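Long-range contacts in protein-l-isoaspartate o-methyltransferase (Thermotoga maritima, PDB 1DL5), which catalyses the transfer of a methyl group to L-isoaspartyl residues of damaged proteins, probably from S-adenosylmethionine, an early step in protein repair: residues L234-F240 and L286-W290; E299-L303 and H312-S316. All blocks are in the same frame, centred on the assembly; numbering follows the deposited sequence.

Contact 1 (L234-F240 and L286-W290)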
loop_
_atom_site.group_PDB
_atom_site.type_symbol
_atom_site.label_atom_id
_atom_site.label_comp_id
_atom_site.label_asym_id
_atom_site.label_seq_id
_atom_site.Cartn_x
_atom_site.Cartn_y
_atom_site.Cartn_z
ATOM N N LEU A 234 11.030 -3.474 -20.593
ATOM C CA LEU A 234 9.818 -2.723 -20.881
ATOM C C LEU A 234 9.753 -2.364 -22.357
ATOM O O LEU A 234 10.646 -1.714 -22.874
ATOM C CB LEU A 234 9.809 -1.448 -20.030
ATOM C CG LEU A 234 8.679 -0.432 -20.206
ATOM C CD1 LEU A 234 7.334 -1.091 -19.911
ATOM C CD2 LEU A 234 8.926 0.749 -19.270
ATOM N N VAL A 235 8.708 -2.803 -23.047
ATOM C CA VAL A 235 8.579 -2.473 -24.458
ATOM C C VAL A 235 7.764 -1.184 -24.543
ATOM O O VAL A 235 6.945 -0.911 -23.665
ATOM C CB VAL A 235 7.861 -3.598 -25.231
ATOM C CG1 VAL A 235 6.440 -3.721 -24.748
ATOM C CG2 VAL A 235 7.902 -3.323 -26.727
ATOM N N ARG A 236 8.005 -0.386 -25.579
ATOM C CA ARG A 236 7.284 0.874 -25.763
ATOM C C ARG A 236 7.213 1.645 -24.445
ATOM O O ARG A 236 6.139 2.081 -24.030
ATOM C CB ARG A 236 5.871 0.586 -26.278
ATOM C CG ARG A 236 5.850 -0.190 -27.589
ATOM C CD ARG A 236 4.437 -0.516 -28.049
ATOM N NE ARG A 236 4.449 -1.212 -29.335
ATOM C CZ ARG A 236 3.358 -1.598 -29.992
ATOM N NH1 ARG A 236 2.156 -1.359 -29.488
ATOM N NH2 ARG A 236 3.470 -2.220 -31.160
ATOM N N SER A 237 8.365 1.812 -23.799
ATOM C CA SER A 237 8.438 2.503 -22.517
ATOM C C SER A 237 7.787 3.883 -22.485
ATOM O O SER A 237 7.139 4.228 -21.503
ATOM C CB SER A 237 9.895 2.614 -22.044
ATOM O OG SER A 237 10.674 3.400 -22.926
ATOM N N HIS A 238 7.951 4.675 -23.543
ATOM C CA HIS A 238 7.356 6.012 -23.560
ATOM C C HIS A 238 5.838 5.939 -23.427
ATOM O O HIS A 238 5.230 6.756 -22.733
ATOM C CB HIS A 238 7.717 6.756 -24.852
ATOM C CG HIS A 238 7.209 8.165 -24.891
ATOM N ND1 HIS A 238 7.720 9.163 -24.088
ATOM C CD2 HIS A 238 6.216 8.736 -25.613
ATOM C CE1 HIS A 238 7.063 10.287 -24.314
ATOM N NE2 HIS A 238 6.145 10.055 -25.235
ATOM N N ILE A 239 5.237 4.962 -24.101
ATOM C CA ILE A 239 3.793 4.756 -24.066
ATOM C C ILE A 239 3.347 4.365 -22.662
ATOM O O ILE A 239 2.295 4.794 -22.192
ATOM C CB ILE A 239 3.364 3.640 -25.055
ATOM C CG1 ILE A 239 3.688 4.067 -26.489
ATOM C CG2 ILE A 239 1.871 3.331 -24.912
ATOM C CD1 ILE A 239 3.057 5.381 -26.901
ATOM N N PHE A 240 4.149 3.545 -21.990
ATOM C CA PHE A 240 3.800 3.124 -20.644
ATOM C C PHE A 240 3.948 4.291 -19.679
ATOM O O PHE A 240 3.138 4.460 -18.770
ATOM C CB PHE A 240 4.687 1.963 -20.191
ATOM C CG PHE A 240 4.245 1.340 -18.896
ATOM C CD1 PHE A 240 3.005 0.713 -18.803
ATOM C CD2 PHE A 240 5.060 1.392 -17.766
ATOM C CE1 PHE A 240 2.574 0.139 -17.603
ATOM C CE2 PHE A 240 4.641 0.820 -16.555
ATOM C CZ PHE A 240 3.398 0.195 -16.476
ATOM N N LEU A 286 -0.268 -2.705 -13.579
ATOM C CA LEU A 286 -0.588 -1.867 -14.731
ATOM C C LEU A 286 0.088 -2.435 -15.973
ATOM O O LEU A 286 -0.495 -2.448 -17.057
ATOM C CB LEU A 286 -0.115 -0.427 -14.519
ATOM C CG LEU A 286 -0.957 0.498 -13.639
ATOM C CD1 LEU A 286 -0.356 1.901 -13.690
ATOM C CD2 LEU A 286 -2.402 0.534 -14.131
ATOM N N LEU A 287 1.322 -2.903 -15.808
ATOM C CA LEU A 287 2.082 -3.479 -16.915
ATOM C C LEU A 287 1.406 -4.742 -17.471
ATOM O O LEU A 287 1.337 -4.936 -18.687
ATOM C CB LEU A 287 3.509 -3.802 -16.448
ATOM C CG LEU A 287 4.483 -4.350 -17.495
ATOM C CD1 LEU A 287 4.614 -3.358 -18.645
ATOM C CD2 LEU A 287 5.843 -4.598 -16.846
ATOM N N THR A 288 0.920 -5.600 -16.581
ATOM C CA THR A 288 0.244 -6.830 -16.984
ATOM C C THR A 288 -1.048 -6.493 -17.730
ATOM O O THR A 288 -1.347 -7.063 -18.783
ATOM C CB THR A 288 -0.096 -7.700 -15.753
ATOM O OG1 THR A 288 1.116 -8.077 -15.087
ATOM C CG2 THR A 288 -0.853 -8.956 -16.167
ATOM N N GLN A 289 -1.811 -5.559 -17.177
ATOM C CA GLN A 289 -3.067 -5.142 -17.791
ATOM C C GLN A 289 -2.799 -4.548 -19.168
ATOM O O GLN A 289 -3.519 -4.818 -20.130
ATOM C CB GLN A 289 -3.755 -4.099 -16.909
ATOM C CG GLN A 289 -4.240 -4.633 -15.576
ATOM C CD GLN A 289 -4.336 -3.550 -14.520
ATOM O OE1 GLN A 289 -4.434 -2.358 -14.836
ATOM N NE2 GLN A 289 -4.314 -3.956 -13.255
ATOM N N TRP A 290 -1.759 -3.727 -19.248
ATOM C CA TRP A 290 -1.385 -3.078 -20.496
ATOM C C TRP A 290 -0.988 -4.130 -21.532
ATOM O O TRP A 290 -1.372 -4.045 -22.701
ATOM C CB TRP A 290 -0.236 -2.111 -20.232
ATOM C CG TRP A 290 0.229 -1.357 -21.429
ATOM C CD1 TRP A 290 -0.537 -0.640 -22.302
ATOM C CD2 TRP A 290 1.582 -1.191 -21.850
ATOM N NE1 TRP A 290 0.261 -0.029 -23.241
ATOM C CE2 TRP A 290 1.567 -0.352 -22.985
ATOM C CE3 TRP A 290 2.812 -1.666 -21.374
ATOM C CZ2 TRP A 290 2.734 0.023 -23.651
ATOM C CZ3 TRP A 290 3.971 -1.293 -22.036
ATOM C CH2 TRP A 290 3.923 -0.456 -23.164
#

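Contact 2 (E299-L303 and H312-S316)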
loop_
_atom_site.group_PDB
_atom_site.type_symbol
_atom_site.label_atom_id
_atom_site.label_comp_id
_atom_site.label_asym_id
_atom_site.label_seq_id
_atom_site.Cartn_x
_atom_site.Cartn_y
_atom_site.Cartn_z
ATOM N N GLU A 299 -4.917 6.459 -25.756
ATOM C CA GLU A 299 -6.094 6.827 -26.546
ATOM C C GLU A 299 -7.051 5.663 -26.787
ATOM O O GLU A 299 -8.252 5.868 -27.000
ATOM C CB GLU A 299 -5.681 7.404 -27.908
ATOM C CG GLU A 299 -4.832 8.668 -27.837
ATOM C CD GLU A 299 -3.349 8.392 -27.968
ATOM O OE1 GLU A 299 -2.879 7.353 -27.452
ATOM O OE2 GLU A 299 -2.644 9.224 -28.579
ATOM N N TYR A 300 -6.528 4.443 -26.737
ATOM C CA TYR A 300 -7.350 3.269 -27.010
ATOM C C TYR A 300 -7.679 2.385 -25.816
ATOM O O TYR A 300 -8.071 1.231 -25.994
ATOM C CB TYR A 300 -6.671 2.418 -28.087
ATOM C CG TYR A 300 -6.207 3.227 -29.275
ATOM C CD1 TYR A 300 -7.083 3.540 -30.313
ATOM C CD2 TYR A 300 -4.905 3.718 -29.341
ATOM C CE1 TYR A 300 -6.675 4.326 -31.388
ATOM C CE2 TYR A 300 -4.485 4.506 -30.414
ATOM C CZ TYR A 300 -5.377 4.806 -31.430
ATOM O OH TYR A 300 -4.979 5.600 -32.480
ATOM N N LEU A 301 -7.539 2.920 -24.608
ATOM C CA LEU A 301 -7.809 2.143 -23.400
ATOM C C LEU A 301 -8.818 2.821 -22.486
ATOM O O LEU A 301 -8.984 4.039 -22.531
ATOM C CB LEU A 301 -6.512 1.952 -22.609
ATOM C CG LEU A 301 -5.324 1.280 -23.297
ATOM C CD1 LEU A 301 -4.081 1.391 -22.409
ATOM C CD2 LEU A 301 -5.665 -0.178 -23.573
ATOM N N MET A 302 -9.503 2.034 -21.663
ATOM C CA MET A 302 -10.426 2.622 -20.706
ATOM C C MET A 302 -9.595 2.811 -19.441
ATOM O O MET A 302 -8.960 1.869 -18.951
ATOM C CB MET A 302 -11.613 1.710 -20.418
ATOM C CG MET A 302 -12.581 2.345 -19.438
ATOM S SD MET A 302 -14.154 1.506 -19.333
ATOM C CE MET A 302 -14.965 2.170 -20.788
ATOM N N LEU A 303 -9.591 4.031 -18.927
ATOM C CA LEU A 303 -8.809 4.358 -17.746
ATOM C C LEU A 303 -9.631 4.342 -16.470
ATOM O O LEU A 303 -10.745 4.859 -16.430
ATOM C CB LEU A 303 -8.168 5.737 -17.928
ATOM C CG LEU A 303 -7.448 5.940 -19.268
ATOM C CD1 LEU A 303 -6.810 7.319 -19.284
ATOM C CD2 LEU A 303 -6.378 4.854 -19.462
ATOM N N HIS A 312 -6.134 1.195 -12.668
ATOM C CA HIS A 312 -6.047 0.057 -13.566
ATOM C C HIS A 312 -6.524 0.377 -14.975
ATOM O O HIS A 312 -7.152 1.416 -15.219
ATOM C CB HIS A 312 -6.758 -1.201 -12.999
ATOM C CG HIS A 312 -8.222 -1.046 -12.719
ATOM N ND1 HIS A 312 -8.707 -0.571 -11.520
ATOM C CD2 HIS A 312 -9.309 -1.395 -13.450
ATOM C CE1 HIS A 312 -10.028 -0.637 -11.521
ATOM N NE2 HIS A 312 -10.419 -1.134 -12.681
ATOM N N ILE A 313 -6.178 -0.511 -15.901
ATOM C CA ILE A 313 -6.515 -0.380 -17.313
ATOM C C ILE A 313 -7.452 -1.503 -17.749
ATOM O O ILE A 313 -7.348 -2.627 -17.260
ATOM C CB ILE A 313 -5.234 -0.484 -18.182
ATOM C CG1 ILE A 313 -4.257 0.632 -17.813
ATOM C CG2 ILE A 313 -5.591 -0.430 -19.658
ATOM C CD1 ILE A 313 -2.870 0.440 -18.403
ATOM N N SER A 314 -8.371 -1.191 -18.659
ATOM C CA SER A 314 -9.280 -2.199 -19.206
ATOM C C SER A 314 -9.451 -1.918 -20.697
ATOM O O SER A 314 -9.188 -0.805 -21.164
ATOM C CB SER A 314 -10.640 -2.196 -18.484
ATOM O OG SER A 314 -11.421 -1.054 -18.784
ATOM N N CYS A 315 -9.865 -2.934 -21.449
ATOM C CA CYS A 315 -10.053 -2.797 -22.887
ATOM C C CYS A 315 -11.033 -3.847 -23.408
ATOM O O CYS A 315 -10.775 -4.499 -24.417
ATOM C CB CYS A 315 -8.707 -2.949 -23.603
ATOM S SG CYS A 315 -7.846 -4.523 -23.251
ATOM N N SER A 316 -12.160 -3.996 -22.723
ATOM C CA SER A 316 -13.172 -4.977 -23.105
ATOM C C SER A 316 -13.819 -4.727 -24.466
ATOM O O SER A 316 -14.331 -5.657 -25.094
ATOM C CB SER A 316 -14.260 -5.046 -22.031
ATOM O OG SER A 316 -14.881 -3.785 -21.852
#

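Contact 1 (L234-F240 and L286-W290)
Across the two segments the nearest CA atoms are those of Phe-240 and Leu-287, 7.8 Å apart, a spacing wide enough for side chains to fill the gap. Residues 234-236 run into helix 237-248, with Arg-236 at its N-cap position, while 286-290 is one stretch of helix 281-292.

Trp-290 is the centre of the contact. Its CG stands anti to the backbone N (chi1 -179°), which carries the indole out from its helix and against the loop 234-236 and the first turn of helix 237-248. The benzo edge runs up against the backbone, where Val-235 O lies in the ring plane, 3.1 Å from Trp-290 CH2. Over one face sits Phe-240 CB, 4.1 Å from the centroid of the six-membered ring, a CH-pi contact. The two ring planes are inclined at 35°, an oblique pairing in which Phe-240 CD1 comes within 3.5 Å of Trp-290 CE3. Farther round the indole, Ile-239 CG2 touches Trp-290 CZ2 at 3.6 Å. Trp-290 NE1 is hydrogen-bonded to Arg-296 O, outside the two segments.

The Phe-240 ring continues across to helix 281-292: its CE1 is 3.7 Å from Leu-287 CA, and Leu-287 CD1 lies over one of its faces. Leu-287 CD1 also meets Leu-234 CD1 at 3.8 Å. In the C-terminal domain, the N-terminal end of helix 237-248 and its lead-in loop thus pack on helix 281-292, with the tryptophan set against the N-cap region.

Contact 2 (E299-L303 and H312-S316)
Two backbone hydrogen bonds tie Met-302 to Ser-314. Met-302 N donates to Ser-314 O at 2.9 Å with an N-H...O angle of 161°, and Ser-314 N returns a bond to Met-302 O at 3.1 Å. This reciprocal pair is the antiparallel hydrogen-bonded type; Leu-303 and Ile-313 form the adjoining non-hydrogen-bonded pair. The strands, 302-306 and 312-314, make a beta hairpin, and 312-314 is outermost in the mixed sheet within this chain.

On the face carrying Met-302 and Ser-314, the serine OG sits between its own N and carbonyl carbon (chi1 71°), bringing it to 3.2 Å from Met-302 CB. That hydroxyl is also hydrogen-bonded to His-304 NE2, so the packing against methionine leaves its polar need met.

Apolar contacts gather around Leu-301, whose CD1 meets Ile-313 CG2 at 3.6 Å as the two side chains cross obliquely. Leu-301 CD2 reaches Cys-315 CB at 4.1 Å. The cysteine SG turns to a disulfide with Cys-293, just beyond helix 281-292.

The chemistry therefore combines three kinds of restraint: paired backbone bonds set the strand register, leucine and isoleucine supply an apolar flank, and a covalent link ties the chain's C-terminal end to the region following that helix.

Overall arrangement
The centres of contact 1 and contact 2 lie about 13 Å apart, on the same side of the chain's centre and within the C-terminal domain. They come in series: 234-240 and 286-290 are paired before 299-303 and 312-316 begin. Helix 281-292 links them: Gln-289 OE1 probably accepts a hydrogen bond from Ile-313 N at 2.8 Å. The hairpin's strands 302-306 and 312-314 form one end of the mixed sheet, whose other end is strand 128-132. Contact 1 pairs helix 281-292 with the start of helix 237-248, contact 2 pairs the two end strands, and the packing of Leu-286, Trp-290, Leu-243 and Leu-247 on the hairpin joins the two layers.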